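Local coordinates for LysR family transcriptional regulator (Vibrio vulnificus, PDB 5FHK), which regulates virulence genes as a LysR-type transcription factor and is represented here by its regulatory domain, which probably senses an effector and pairs into dimers, at the interface of chains A and B. Coordinates in Å, arbitrary orientation; residue numbers count along the deposited sequence, not the author numbering. Chains: chain A/B, LysR family transcriptional regulator.

Contacts 1 and 2 are two patches of one two-fold symmetric interface between regulatory domains, with the centres of their C-alpha atoms about 25 Å apart. Both set helix 18-32 of one copy against helix 136-144 of the other, joined in contact 1 by strand 131-133 and the loop of B:Leu147. Chain A gives helix 18-32 to contact 1 and helix 136-144 to contact 2. Contact 1 uses helix 18-32 from A:Met23 to A:Ser31, contact 2 its first turns (B:Lys19 and B:Met23). With their symmetry twins, the patches probably help join the domains in the antiparallel, side-by-side dimer usual in the family.

Contact 1: the interface of chains A and B. Residues chain A 23, 27, 30-31; chain B 131, 142, 147.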
loop_
_atom_site.group_PDB
_atom_site.type_symbol
_atom_site.label_atom_id
_atom_site.label_comp_id
_atom_site.label_asym_id
_atom_site.label_seq_id
_atom_site.Cartn_x
_atom_site.Cartn_y
_atom_site.Cartn_z
ATOM N N MET A 23 -9.626 -7.724 -2.040
ATOM C CA MET A 23 -9.412 -8.615 -0.901
ATOM C C MET A 23 -10.685 -9.224 -0.316
ATOM O O MET A 23 -10.604 -10.358 0.186
ATOM C CB MET A 23 -8.634 -7.879 0.213
ATOM C CG MET A 23 -7.103 -7.879 0.052
ATOM S SD MET A 23 -6.360 -9.339 -0.751
ATOM C CE MET A 23 -6.420 -10.564 0.565
ATOM N N ASN A 27 -10.493 -13.059 -0.008
ATOM C CA ASN A 27 -10.527 -13.734 1.291
ATOM C C ASN A 27 -11.690 -14.722 1.347
ATOM O O ASN A 27 -11.551 -15.827 1.887
ATOM C CB ASN A 27 -10.610 -12.700 2.436
ATOM C CG ASN A 27 -9.290 -11.987 2.707
ATOM O OD1 ASN A 27 -8.207 -12.552 2.471
ATOM N ND2 ASN A 27 -9.364 -10.735 3.228
ATOM N N MET A 30 -10.487 -17.879 -0.699
ATOM C CA MET A 30 -9.513 -18.685 0.030
ATOM C C MET A 30 -10.184 -19.420 1.169
ATOM O O MET A 30 -9.782 -20.532 1.536
ATOM C CB MET A 30 -8.399 -17.794 0.579
ATOM C CG MET A 30 -7.455 -17.258 -0.504
ATOM S SD MET A 30 -5.953 -16.536 0.177
ATOM C CE MET A 30 -6.461 -14.856 0.512
ATOM N N SER A 31 -11.154 -18.759 1.782
ATOM C CA SER A 31 -11.947 -19.349 2.832
ATOM C C SER A 31 -12.673 -20.587 2.330
ATOM O O SER A 31 -12.719 -21.604 3.024
ATOM C CB SER A 31 -12.925 -18.293 3.335
ATOM O OG SER A 31 -13.257 -18.516 4.658
ATOM N N PHE B 131 -1.160 -17.939 0.918
ATOM C CA PHE B 131 -1.338 -16.663 0.256
ATOM C C PHE B 131 0.025 -15.995 0.245
ATOM O O PHE B 131 0.656 -15.865 1.301
ATOM C CB PHE B 131 -2.386 -15.820 1.001
ATOM C CG PHE B 131 -2.682 -14.487 0.374
ATOM C CD1 PHE B 131 -3.105 -14.390 -0.936
ATOM C CD2 PHE B 131 -2.577 -13.318 1.121
ATOM C CE1 PHE B 131 -3.399 -13.145 -1.507
ATOM C CE2 PHE B 131 -2.869 -12.073 0.559
ATOM C CZ PHE B 131 -3.279 -11.985 -0.750
ATOM N N ALA B 142 -5.649 -10.773 5.045
ATOM C CA ALA B 142 -5.930 -12.211 5.029
ATOM C C ALA B 142 -5.700 -12.835 6.400
ATOM O O ALA B 142 -6.447 -13.723 6.821
ATOM C CB ALA B 142 -5.078 -12.919 3.971
ATOM N N LEU B 147 -7.106 -16.799 8.015
ATOM C CA LEU B 147 -6.634 -17.750 7.026
ATOM C C LEU B 147 -5.243 -18.284 7.339
ATOM O O LEU B 147 -4.704 -19.047 6.545
ATOM C CB LEU B 147 -6.650 -17.111 5.634
ATOM C CG LEU B 147 -8.055 -16.571 5.278
ATOM C CD1 LEU B 147 -7.989 -15.671 4.067
ATOM C CD2 LEU B 147 -9.039 -17.750 5.005
#
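Helix 18-32 of chain A presents A:Met23, A:Asn27, A:Met30 and A:Ser31, all with helical backbone angles, to chain B, where B:Phe131 is extended at the start of strand 131-133, B:Ala142 is helical in helix 136-144 and B:Leu147 sits in the loop before strand 149-153. The patch is probably part of the side-by-side dimer usual for LysR-type regulatory domains, whose fold is that of the periplasmic binding proteins. It is built largely from methyl groups, thioethers and an aromatic ring.

The methyl CE of A:Met30 lies over one face of the B:Phe131 ring, 3.9 Å from the centroid and displaced toward the rim, a CH-pi contact. Its thioether SD follows beside the root of the ring, 3.7 Å from B:Phe131 CB. The A:Met30 side chain runs nearly straight through chi2 (-167°) and turns at chi3, which leads the methyl in over the ring while the two side chains meet roughly perpendicular. With CG anti to the backbone N (chi1 -178°), B:Phe131 carries its ring out toward chain A, the CZ end toward A:Met23, whose side chain runs the opposite way to meet it. The methyl CE of A:Met23 is 3.7 Å from B:Phe131 CZ. It lies on the same side of the ring plane as the methyl of A:Met30, but beyond the CZ-CE2 rim, whereas A:Met30 CE is over the face near CD1.

Next to this pair, the side-chain amide of A:Asn27 lies against helix 136-144. Its carbonyl oxygen OD1 is 3.4 Å from B:Ala142 CA and also near the B:Ala142 methyl, a close polar-to-carbon packing. B:Leu147, with 48 Å² of its surface hidden by chain A, divides its two branches: CD1 packs beside A:Asn27 OD1 and stands 4.0 Å from A:Met30 CE, whereas CD2 points at the helix backbone, 4.0 Å from A:Ser31 CA.

Contact 2: the interface of chains A and B. Residues chain A 137-138, 140-141; chain B 19, 23.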
loop_
_atom_site.group_PDB
_atom_site.type_symbol
_atom_site.label_atom_id
_atom_site.label_comp_id
_atom_site.label_asym_id
_atom_site.label_seq_id
_atom_site.Cartn_x
_atom_site.Cartn_y
_atom_site.Cartn_z
ATOM N N ASN A 137 -2.428 5.805 -0.871
ATOM C CA ASN A 137 -2.731 5.725 0.549
ATOM C C ASN A 137 -1.999 6.814 1.338
ATOM O O ASN A 137 -2.610 7.484 2.176
ATOM C CB ASN A 137 -2.422 4.319 1.091
ATOM C CG ASN A 137 -0.939 3.946 1.002
ATOM O OD1 ASN A 137 -0.174 4.501 0.201
ATOM N ND2 ASN A 137 -0.532 2.986 1.831
ATOM N N VAL A 138 -0.705 7.045 1.064
ATOM C CA VAL A 138 -0.013 8.078 1.845
ATOM C C VAL A 138 -0.488 9.476 1.462
ATOM O O VAL A 138 -0.429 10.397 2.276
ATOM C CB VAL A 138 1.514 7.964 1.705
ATOM C CG1 VAL A 138 1.999 6.618 2.250
ATOM C CG2 VAL A 138 1.920 8.157 0.282
ATOM N N ARG A 140 -3.650 10.221 0.757
ATOM C CA ARG A 140 -4.857 10.393 1.542
ATOM C C ARG A 140 -4.515 10.817 2.958
ATOM O O ARG A 140 -5.149 11.719 3.513
ATOM C CB ARG A 140 -5.676 9.099 1.552
ATOM C CG ARG A 140 -6.970 9.241 2.333
ATOM C CD ARG A 140 -7.364 7.947 2.978
ATOM N NE ARG A 140 -6.359 7.452 3.917
ATOM C CZ ARG A 140 -6.128 7.948 5.134
ATOM N NH1 ARG A 140 -6.820 8.981 5.589
ATOM N NH2 ARG A 140 -5.189 7.399 5.900
ATOM N N SER A 141 -3.491 10.200 3.542
ATOM C CA SER A 141 -3.117 10.528 4.910
ATOM C C SER A 141 -2.778 12.006 5.050
ATOM O O SER A 141 -3.184 12.650 6.020
ATOM C CB SER A 141 -1.948 9.643 5.339
ATOM O OG SER A 141 -1.116 10.341 6.238
ATOM N N LYS B 19 3.463 4.362 5.535
ATOM C CA LYS B 19 2.257 5.010 6.033
ATOM C C LYS B 19 2.245 5.063 7.558
ATOM O O LYS B 19 2.105 6.141 8.150
ATOM C CB LYS B 19 1.010 4.310 5.498
ATOM C CG LYS B 19 -0.185 5.267 5.407
ATOM C CD LYS B 19 -1.479 4.543 5.193
ATOM C CE LYS B 19 -2.593 5.146 6.036
ATOM N NZ LYS B 19 -3.748 4.197 6.088
ATOM N N MET B 23 4.743 8.736 7.714
ATOM C CA MET B 23 3.803 9.808 7.371
ATOM C C MET B 23 3.545 10.792 8.504
ATOM O O MET B 23 3.573 12.007 8.242
ATOM C CB MET B 23 2.481 9.231 6.857
ATOM C CG MET B 23 2.542 8.790 5.399
ATOM S SD MET B 23 3.448 9.922 4.310
ATOM C CE MET B 23 2.426 11.396 4.303
#
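A helix-to-helix patch of the two-fold dimer interface, this contact sets the start of helix 18-32 of chain B against helix 136-144 of chain A and would help join the two LysR-type regulatory domains. Dimer formation through such domains is usual in the LysR family, although the structure alone does not show whether this pairing is used on DNA.

B:Lys19 reaches over the patch, with 80 Å² of its surface hidden by chain A. Its CG is roughly anti to the backbone N (chi1 -153°), which carries the aliphatic stem across helix 136-144, with a kink at chi3 (139°). The early part of that stem passes A:Val138, the two side chains running in opposing senses, with CG 4.1 Å from A:Val138 CG1. Further out, CD packs 3.8 Å from A:Asn137 ND2, the nitrogen of the side-chain amide. At the end, CE meets the guanidinium of A:Arg140 at its edge and in its plane, 3.4 Å from NH2. The lysine amine NZ is 3.5 Å from the same A:Arg140 NH2; both groups are probably charged, a closeness that would probably cost energy unless other groups or solvent compensate.

B:Met23, one turn further along helix 18-32, lies nearly perpendicular to the side chain of A:Val138. Its SD is 3.8 Å from A:Val138 CB, and its CG rests near A:Val138 CG1. Bends at chi2 and chi3 bring the methyl CE to 3.6 Å from the backbone O of A:Val138. The hydroxyl OG of A:Ser141 lies 3.8 Å from B:Met23 CB, flanking the base of the methionine side chain.

Within chain A, the unusual chi1 of A:Asn137 (63°) brings OD1 back to the backbone N of A:Val138, which gives it a hydrogen bond (2.7 Å). This bent bond, with the donor well above the carbonyl plane and off the lone-pair direction, may help set the turn of the amide whose ND2 faces B:Lys19.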